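Local coordinates for EchA16_2 (Mycobacterium avium subsp. paratuberculosis, PDB 3QYR), which probably catalyses the reversible hydration of 2-trans-enoyl-CoA thioesters to 3-hydroxyacyl-CoA, as a hexameric member of the enoyl-CoA hydratase/isomerase (crotonase) family, at residues V55-G60 against A185-A190; A118-R123 against V176-Q181. All coordinates share one frame; numbering follows the deposited sequence.

Both contacts belong to one mixed beta sheet of the crotonase fold, and their centres lie about 13 Å apart. In contact 1, helix 182-195 packs on strand 55-60. In contact 2, strand 176-177 joins the sheet beside strand 115-119; strand 94-98 lies between the two sheet positions. Along the chain, strand 55-60 comes first, followed by 118-123 and then 176-181, which runs almost directly into the helix of contact 1. The chain thus adds the strand outermost in this chain's sheet, makes a short 3-10 turn and comes back over the sheet as a helix. Ala-185 CB touches Val-177 CG1 at 4.2 Å, so the two contacts meet directly.

Contact 1 of 2, residues V55-G60 against A185-A190; sequences VVIITG and AAQAVA
The methyl CD1 of Ile-57 lies over one face of the peptide group joining Ala-186 to Gln-187, 3.9 Å from Ala-186 C. The side-chain amide of Gln-187 is the other flat group, but it extends past the isoleucine: only the stem meets it, with Gln-187 CG 4.0 Å from Ile-57 CD1. Ile-57 gets there by holding CG1 anti to its carbonyl carbon (chi1 -70°) and running on extended to CD1, whose nearest methyl is Ala-186 CB at 3.8 Å. One turn further along the helix, Ala-190 CB sits against Val-55 CG1 at 4.0 Å and more loosely against Ile-57 CD1. This is helix-on-sheet packing within the crotonase fold: helix 182-195 runs nearly antiparallel to strand 55-60, at 165°, with the segment axes 9.5 Å apart. Ala-186 and Ala-190 present single methyls to the strand, and the contact is apolar, with no hydrogen bond crossing it. Val-18 of the adjoining strand 18-23 also touches Ile-57 and Ala-190, widening the apolar floor beneath the helix. Val-56 points to the other side of the sheet and packs on helix 34-49, while Val-189 reaches Arg-154 of a second subunit.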
# COMPACT_ATOMS: atom_id res chain seq x y z
N VAL A 55 26.20 -9.54 16.43
CA VAL A 55 25.21 -8.69 17.10
C VAL A 55 25.86 -7.38 17.52
O VAL A 55 27.04 -7.37 17.89
CB VAL A 55 24.63 -9.40 18.31
CG1 VAL A 55 23.91 -8.38 19.28
CG2 VAL A 55 23.66 -10.49 17.85
N VAL A 56 25.10 -6.28 17.40
CA VAL A 56 25.57 -4.95 17.79
C VAL A 56 24.72 -4.43 18.95
O VAL A 56 23.50 -4.64 18.96
CB VAL A 56 25.50 -3.94 16.61
CG1 VAL A 56 25.76 -2.52 17.12
CG2 VAL A 56 26.49 -4.32 15.51
N ILE A 57 25.35 -3.79 19.93
CA ILE A 57 24.64 -3.15 21.03
C ILE A 57 25.01 -1.69 20.99
O ILE A 57 26.19 -1.39 20.94
CB ILE A 57 25.07 -3.70 22.43
CG1 ILE A 57 24.59 -5.14 22.64
CG2 ILE A 57 24.56 -2.80 23.56
CD1 ILE A 57 25.10 -5.80 23.94
N ILE A 58 24.04 -0.77 21.02
CA ILE A 58 24.38 0.64 21.12
C ILE A 58 23.90 1.15 22.46
O ILE A 58 22.89 0.69 22.97
CB ILE A 58 23.85 1.51 19.93
CG1 ILE A 58 22.35 1.79 20.01
CG2 ILE A 58 24.27 0.89 18.57
CD1 ILE A 58 21.86 2.74 18.84
N THR A 59 24.67 2.06 23.05
CA THR A 59 24.37 2.61 24.36
C THR A 59 25.12 3.92 24.48
O THR A 59 25.86 4.29 23.55
CB THR A 59 24.81 1.65 25.52
OG1 THR A 59 24.22 2.09 26.76
CG2 THR A 59 26.31 1.59 25.66
N GLY A 60 24.93 4.59 25.62
CA GLY A 60 25.58 5.88 25.89
C GLY A 60 26.34 5.94 27.20
O GLY A 60 26.08 5.18 28.14
N ALA A 185 21.87 -7.06 30.83
CA ALA A 185 20.62 -7.52 30.26
C ALA A 185 20.70 -7.50 28.71
O ALA A 185 20.17 -8.40 28.04
CB ALA A 185 19.45 -6.71 30.81
N ALA A 186 21.40 -6.51 28.16
CA ALA A 186 21.61 -6.44 26.73
C ALA A 186 22.52 -7.57 26.21
O ALA A 186 22.25 -8.17 25.17
CB ALA A 186 22.22 -5.06 26.36
N GLN A 187 23.61 -7.84 26.94
CA GLN A 187 24.51 -8.96 26.61
C GLN A 187 23.86 -10.35 26.75
O GLN A 187 24.28 -11.30 26.08
CB GLN A 187 25.77 -8.87 27.47
CG GLN A 187 26.63 -7.56 27.23
CD GLN A 187 27.78 -7.33 28.26
OE1 GLN A 187 28.00 -8.13 29.15
NE2 GLN A 187 28.51 -6.25 28.10
N ALA A 188 22.82 -10.46 27.58
CA ALA A 188 22.14 -11.75 27.76
C ALA A 188 21.26 -12.07 26.54
O ALA A 188 21.25 -13.21 26.04
CB ALA A 188 21.31 -11.75 29.04
N VAL A 189 20.53 -11.07 26.07
CA VAL A 189 19.83 -11.17 24.81
C VAL A 189 20.84 -11.39 23.65
O VAL A 189 20.61 -12.22 22.77
CB VAL A 189 19.00 -9.91 24.57
CG1 VAL A 189 18.46 -9.88 23.16
CG2 VAL A 189 17.89 -9.83 25.62
N ALA A 190 21.97 -10.68 23.68
CA ALA A 190 23.01 -10.84 22.66
C ALA A 190 23.49 -12.30 22.61
O ALA A 190 23.57 -12.91 21.52
CB ALA A 190 24.18 -9.91 22.95

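Contact 2 of 2, residues A118-R123 against V176-Q181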
# COMPACT_ATOMS: atom_id res chain seq x y z
N ALA A 118 15.79 -0.92 28.59
CA ALA A 118 15.95 0.34 29.31
C ALA A 118 16.42 0.18 30.74
O ALA A 118 16.01 -0.75 31.45
CB ALA A 118 14.65 1.08 29.32
N SER A 119 17.27 1.11 31.16
CA SER A 119 17.48 1.38 32.56
C SER A 119 16.28 2.12 33.13
O SER A 119 15.59 2.85 32.43
CB SER A 119 18.72 2.24 32.76
OG SER A 119 18.82 2.66 34.12
N GLU A 120 16.04 1.96 34.41
CA GLU A 120 14.97 2.71 35.11
C GLU A 120 15.25 4.19 34.95
O GLU A 120 14.36 5.01 35.08
CB GLU A 120 14.94 2.34 36.59
CG GLU A 120 14.59 0.89 36.85
CD GLU A 120 14.62 0.49 38.32
OE1 GLU A 120 15.42 1.04 39.10
OE2 GLU A 120 13.84 -0.40 38.70
N ASN A 121 16.51 4.51 34.71
CA ASN A 121 16.94 5.85 34.32
C ASN A 121 16.54 6.39 32.94
O ASN A 121 16.60 7.60 32.72
CB ASN A 121 18.45 5.93 34.35
CG ASN A 121 18.91 6.78 35.44
OD1 ASN A 121 19.01 8.03 35.28
ND2 ASN A 121 19.15 6.15 36.62
N ALA A 122 16.19 5.50 32.02
CA ALA A 122 15.82 5.93 30.67
C ALA A 122 14.61 6.82 30.72
O ALA A 122 13.76 6.70 31.61
CB ALA A 122 15.54 4.74 29.79
N ARG A 123 14.58 7.75 29.79
CA ARG A 123 13.37 8.50 29.51
C ARG A 123 13.47 9.01 28.08
O ARG A 123 14.57 8.99 27.48
CB ARG A 123 13.05 9.59 30.54
CG ARG A 123 14.13 10.51 30.83
CD ARG A 123 13.85 11.40 32.04
NE ARG A 123 15.05 12.19 32.31
CZ ARG A 123 15.09 13.37 32.94
NH1 ARG A 123 13.97 13.92 33.43
NH2 ARG A 123 16.25 14.00 33.10
N VAL A 176 12.60 -3.20 31.31
CA VAL A 176 13.22 -2.18 32.16
C VAL A 176 13.95 -2.88 33.32
O VAL A 176 13.38 -3.76 33.95
CB VAL A 176 12.18 -1.18 32.68
CG1 VAL A 176 12.78 -0.21 33.70
CG2 VAL A 176 11.59 -0.41 31.49
N VAL A 177 15.23 -2.54 33.54
CA VAL A 177 16.02 -3.15 34.62
C VAL A 177 16.69 -2.08 35.49
O VAL A 177 16.71 -0.90 35.14
CB VAL A 177 17.12 -4.08 34.09
CG1 VAL A 177 16.51 -5.34 33.48
CG2 VAL A 177 18.03 -3.33 33.13
N PRO A 178 17.22 -2.48 36.64
CA PRO A 178 17.91 -1.49 37.44
C PRO A 178 19.17 -1.05 36.73
O PRO A 178 19.82 -1.84 36.05
CB PRO A 178 18.23 -2.25 38.73
CG PRO A 178 17.10 -3.27 38.86
CD PRO A 178 16.95 -3.72 37.40
N HIS A 179 19.51 0.22 36.91
CA HIS A 179 20.58 0.84 36.16
C HIS A 179 21.83 -0.00 36.03
O HIS A 179 22.37 -0.12 34.94
CB HIS A 179 20.94 2.23 36.72
CG HIS A 179 21.89 2.99 35.84
ND1 HIS A 179 21.56 3.40 34.57
CD2 HIS A 179 23.19 3.33 36.02
CE1 HIS A 179 22.60 4.01 34.01
NE2 HIS A 179 23.61 3.97 34.87
N ASP A 180 22.30 -0.59 37.13
CA ASP A 180 23.58 -1.32 37.09
C ASP A 180 23.50 -2.71 36.44
O ASP A 180 24.51 -3.40 36.31
CB ASP A 180 24.27 -1.41 38.48
CG ASP A 180 23.44 -2.14 39.53
OD1 ASP A 180 22.61 -3.03 39.22
OD2 ASP A 180 23.62 -1.82 40.72
N GLN A 181 22.29 -3.12 36.04
CA GLN A 181 22.11 -4.36 35.29
C GLN A 181 21.96 -4.11 33.77
O GLN A 181 21.87 -5.08 33.01
CB GLN A 181 20.87 -5.11 35.80
CG GLN A 181 20.92 -5.55 37.30
CD GLN A 181 19.66 -6.33 37.72
OE1 GLN A 181 19.08 -7.08 36.91
NE2 GLN A 181 19.21 -6.15 38.98
O HOH W 1 17.78 1.93 38.74
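Glu-120 lies across the end of strand 176-177, its chain crossing Val-176 at about a right angle. Its CB is only loosely near Val-177 O. CG, set anti to the carbonyl carbon (chi1 -64°), comes to 3.3 Å from that same oxygen and to 3.8 Å from Val-176 CG1. Extension beyond CG then carries CD to 3.9 Å from Pro-178 CA. At the tip, OE1 has a water that also accepts from His-179 N; the carboxylate-water distance is very short, so the water's exact place is doubtful.

Beneath this arm the backbones pair as parallel strands. Val-177 N donates to Ala-118 O at 2.9 Å with an angle of 161° at the hydrogen, and Glu-120 N returns a more bent bond to Val-177 O (136°). From the last bridged residue, Ser-119, OG, anti to its own backbone N, meets the edge of the His-179 ring in its plane, 2.9 Å from ND1; either partner could be the donor. The other ring nitrogen, NE2, bonds Asp-62 OD2, so the imidazole is gripped at two points, which fixes its rotation. After Ser-119 the chain leaves the sheet in a type I turn to Ala-122.

This parallel pairing extends the sheet of the crotonase fold by its last strand, 176-177, the outermost within this chain. On one face Ala-118 CB meets Val-176 CG2 at 4.0 Å, and helix 164-170 covers Val-176 through Ala-164 and Leu-168; Ser-119 and Val-177 point to the opposite face, on the side of helix 182-195.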